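Local coordinates for biliverdin reductase (Synechocystis sp., PDB 5B3T), which probably reduces the linear tetrapyrrole biliverdin with NADPH as hydride donor in a heme-degrading pathway, at residues V153-Y158 and K233-Y238. Residues are numbered along the deposited sequence; the frame is centred on the assembly and turned at random.
Sequences VFYARY and KAEVIY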
ATOM      1  N   VAL A 153     -11.857  19.277   9.832  1.00 19.88           N
ATOM      2  CA  VAL A 153     -12.161  17.874  10.088  1.00 18.99           C
ATOM      3  C   VAL A 153     -11.818  17.560  11.539  1.00 19.39           C
ATOM      4  O   VAL A 153     -10.677  17.750  11.972  1.00 20.95           O
ATOM      5  CB  VAL A 153     -11.392  16.960   9.126  1.00 19.24           C
ATOM      6  CG1 VAL A 153     -11.821  15.510   9.308  1.00 18.26           C
ATOM      7  CG2 VAL A 153     -11.600  17.413   7.688  1.00 19.16           C
ATOM      8  N   PHE A 154     -12.808  17.079  12.296  1.00 18.80           N
ATOM      9  CA  PHE A 154     -12.632  16.816  13.717  1.00 17.66           C
ATOM     10  C   PHE A 154     -12.833  15.361  14.114  1.00 17.71           C
ATOM     11  O   PHE A 154     -12.405  14.981  15.209  1.00 18.19           O
ATOM     12  CB  PHE A 154     -13.590  17.686  14.549  1.00 18.44           C
ATOM     13  CG  PHE A 154     -15.038  17.532  14.172  1.00 17.64           C
ATOM     14  CD1 PHE A 154     -15.809  16.519  14.724  1.00 17.69           C
ATOM     15  CD2 PHE A 154     -15.633  18.406  13.274  1.00 18.44           C
ATOM     16  CE1 PHE A 154     -17.141  16.374  14.380  1.00 18.59           C
ATOM     17  CE2 PHE A 154     -16.969  18.267  12.928  1.00 18.57           C
ATOM     18  CZ  PHE A 154     -17.721  17.251  13.480  1.00 18.37           C
ATOM     19  N   TYR A 155     -13.461  14.543  13.274  1.00 17.59           N
ATOM     20  CA  TYR A 155     -13.736  13.157  13.625  1.00 17.58           C
ATOM     21  C   TYR A 155     -13.756  12.326  12.353  1.00 17.26           C
ATOM     22  O   TYR A 155     -14.476  12.658  11.408  1.00 18.16           O
ATOM     23  CB  TYR A 155     -15.069  13.037  14.373  1.00 18.54           C
ATOM     24  CG  TYR A 155     -15.357  11.671  14.961  1.00 18.89           C
ATOM     25  CD1 TYR A 155     -14.362  10.936  15.592  1.00 19.14           C
ATOM     26  CD2 TYR A 155     -16.637  11.132  14.913  1.00 20.06           C
ATOM     27  CE1 TYR A 155     -14.629   9.688  16.140  1.00 19.56           C
ATOM     28  CE2 TYR A 155     -16.915   9.891  15.459  1.00 20.08           C
ATOM     29  CZ  TYR A 155     -15.909   9.173  16.071  1.00 21.68           C
ATOM     30  OH  TYR A 155     -16.184   7.938  16.616  1.00 23.12           O
ATOM     31  N   ALA A 156     -12.959  11.262  12.330  1.00 15.01           N
ATOM     32  CA  ALA A 156     -12.888  10.374  11.181  1.00 16.21           C
ATOM     33  C   ALA A 156     -12.842   8.934  11.666  1.00 17.39           C
ATOM     34  O   ALA A 156     -12.285   8.638  12.727  1.00 16.19           O
ATOM     35  CB  ALA A 156     -11.668  10.666  10.301  1.00 15.07           C
ATOM     36  N   ARG A 157     -13.429   8.040  10.876  1.00 15.15           N
ATOM     37  CA  ARG A 157     -13.431   6.621  11.201  1.00 16.99           C
ATOM     38  C   ARG A 157     -13.189   5.819   9.934  1.00 16.27           C
ATOM     39  O   ARG A 157     -13.919   5.967   8.948  1.00 16.05           O
ATOM     40  CB  ARG A 157     -14.748   6.192  11.858  1.00 16.80           C
ATOM     41  CG  ARG A 157     -14.755   4.737  12.298  1.00 17.90           C
ATOM     42  CD  ARG A 157     -15.931   4.431  13.206  1.00 20.47           C
ATOM     43  NE  ARG A 157     -15.642   3.296  14.078  1.00 23.15           N
ATOM     44  CZ  ARG A 157     -15.909   2.035  13.761  1.00 20.50           C
ATOM     45  NH1 ARG A 157     -16.480   1.759  12.597  1.00 27.23           N
ATOM     46  NH2 ARG A 157     -15.613   1.056  14.603  1.00 21.10           N
ATOM     47  N   TYR A 158     -12.161   4.977   9.969  1.00 13.99           N
ATOM     48  CA  TYR A 158     -11.775   4.121   8.852  1.00 15.28           C
ATOM     49  C   TYR A 158     -11.748   2.690   9.372  1.00 16.59           C
ATOM     50  O   TYR A 158     -10.861   2.326  10.152  1.00 15.42           O
ATOM     51  CB  TYR A 158     -10.418   4.553   8.286  1.00 15.60           C
ATOM     52  CG  TYR A 158      -9.813   3.641   7.241  1.00 16.61           C
ATOM     53  CD1 TYR A 158     -10.606   2.971   6.316  1.00 19.28           C
ATOM     54  CD2 TYR A 158      -8.436   3.474   7.163  1.00 19.30           C
ATOM     55  CE1 TYR A 158     -10.041   2.144   5.359  1.00 17.70           C
ATOM     56  CE2 TYR A 158      -7.864   2.653   6.210  1.00 17.19           C
ATOM     57  CZ  TYR A 158      -8.670   1.991   5.311  1.00 17.63           C
ATOM     58  OH  TYR A 158      -8.097   1.173   4.364  1.00 19.37           O
ATOM     59  N   LYS A 233      -9.539  13.690  15.718  1.00 18.73           N
ATOM     60  CA  LYS A 233      -9.560  12.391  16.376  1.00 18.96           C
ATOM     61  C   LYS A 233      -9.995  11.351  15.351  1.00 19.39           C
ATOM     62  O   LYS A 233     -11.087  11.457  14.781  1.00 18.36           O
ATOM     63  CB  LYS A 233     -10.506  12.397  17.575  1.00 20.09           C
ATOM     64  CG  LYS A 233     -10.889  11.008  18.058  1.00 22.32           C
ATOM     65  CD  LYS A 233      -9.686  10.270  18.617  1.00 24.51           C
ATOM     66  CE  LYS A 233     -10.078   9.441  19.821  1.00 33.23           C
ATOM     67  NZ  LYS A 233      -8.997   9.368  20.839  1.00 30.84           N
ATOM     68  N   ALA A 234      -9.145  10.357  15.113  1.00 17.52           N
ATOM     69  CA  ALA A 234      -9.400   9.346  14.099  1.00 16.97           C
ATOM     70  C   ALA A 234      -9.397   7.961  14.727  1.00 17.99           C
ATOM     71  O   ALA A 234      -8.582   7.665  15.607  1.00 18.67           O
ATOM     72  CB  ALA A 234      -8.360   9.410  12.976  1.00 15.72           C
ATOM     73  N   GLU A 235     -10.317   7.120  14.270  1.00 15.67           N
ATOM     74  CA  GLU A 235     -10.380   5.720  14.656  1.00 16.50           C
ATOM     75  C   GLU A 235     -10.022   4.879  13.439  1.00 16.19           C
ATOM     76  O   GLU A 235     -10.571   5.092  12.354  1.00 14.15           O
ATOM     77  CB  GLU A 235     -11.774   5.357  15.173  1.00 17.92           C
ATOM     78  CG  GLU A 235     -12.268   6.256  16.296  1.00 18.40           C
ATOM     79  CD  GLU A 235     -13.744   6.067  16.585  1.00 19.77           C
ATOM     80  OE1 GLU A 235     -14.436   5.442  15.755  1.00 19.83           O
ATOM     81  OE2 GLU A 235     -14.217   6.553  17.633  1.00 19.42           O
ATOM     82  N   VAL A 236      -9.088   3.946  13.613  1.00 13.37           N
ATOM     83  CA  VAL A 236      -8.609   3.097  12.527  1.00 15.02           C
ATOM     84  C   VAL A 236      -8.746   1.649  12.971  1.00 14.90           C
ATOM     85  O   VAL A 236      -8.085   1.223  13.925  1.00 16.09           O
ATOM     86  CB  VAL A 236      -7.154   3.415  12.143  1.00 14.36           C
ATOM     87  CG1 VAL A 236      -6.713   2.555  10.974  1.00 13.47           C
ATOM     88  CG2 VAL A 236      -7.003   4.891  11.806  1.00 13.78           C
ATOM     89  N   ILE A 237      -9.596   0.893  12.278  1.00 14.70           N
ATOM     90  CA  ILE A 237     -10.001  -0.446  12.693  1.00 15.41           C
ATOM     91  C   ILE A 237      -9.661  -1.428  11.580  1.00 14.55           C
ATOM     92  O   ILE A 237      -9.989  -1.189  10.412  1.00 14.20           O
ATOM     93  CB  ILE A 237     -11.506  -0.504  13.017  1.00 16.36           C
ATOM     94  CG1 ILE A 237     -11.927   0.702  13.862  1.00 16.76           C
ATOM     95  CG2 ILE A 237     -11.852  -1.805  13.728  1.00 16.49           C
ATOM     96  CD1 ILE A 237     -11.268   0.765  15.224  1.00 17.40           C
ATOM     97  N   TYR A 238      -9.016  -2.536  11.943  1.00 12.83           N
ATOM     98  CA  TYR A 238      -8.703  -3.598  10.991  1.00 14.26           C
ATOM     99  C   TYR A 238      -9.031  -4.936  11.630  1.00 15.74           C
ATOM    100  O   TYR A 238      -8.401  -5.326  12.618  1.00 14.45           O
ATOM    101  CB  TYR A 238      -7.233  -3.560  10.558  1.00 14.85           C
ATOM    102  CG  TYR A 238      -6.877  -4.603   9.515  1.00 15.33           C
ATOM    103  CD1 TYR A 238      -6.460  -5.877   9.886  1.00 16.31           C
ATOM    104  CD2 TYR A 238      -6.960  -4.311   8.161  1.00 15.66           C
ATOM    105  CE1 TYR A 238      -6.137  -6.830   8.934  1.00 14.69           C
ATOM    106  CE2 TYR A 238      -6.638  -5.255   7.203  1.00 16.51           C
ATOM    107  CZ  TYR A 238      -6.228  -6.512   7.596  1.00 15.60           C
ATOM    108  OH  TYR A 238      -5.906  -7.455   6.646  1.00 16.26           O
TER
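Glu-235 leans toward strand 153-158 and lays its carboxylate between Tyr-155 and Arg-157. Its CG stands beside the backbone N (chi1 -54°) and the chain runs extended beyond it, lifting the carboxylate off the sheet to where those two side chains meet it. The ring of Tyr-155 is long enough to carry its OH to OE2 of Glu-235, to which it donates at 2.6 Å, OE2 lying at the ring's edge while the ring and carboxylate planes stand perpendicular. Extended Arg-157 brings NE to OE1 of Glu-235 at 3.0 Å, a salt bridge whose hydrogen bond is bent and weak. Two donors thus share one carboxylate and probably favour its charged form. A phenylalanine in place of Tyr-155 would lack the hydroxyl and would probably leave Glu-235 less firmly oriented. Beyond, CG1 of Ile-237 sits over a guanidinium face of Arg-157. On the other, buried face the methyls of Ala-156 and Ala-234 lie side by side, followed by the Tyr-158 ring and apolar Val-236, suited to packing on Ala-185 of helix 183-189. The backbones join through five hydrogen bonds, among them Tyr-158 N to Glu-235 O at 2.9 Å. This is the parallel pairing of two strands inside the mixed, helix-backed sheet of the C-terminal domain of Gfo/Idh/MocA oxidoreductases.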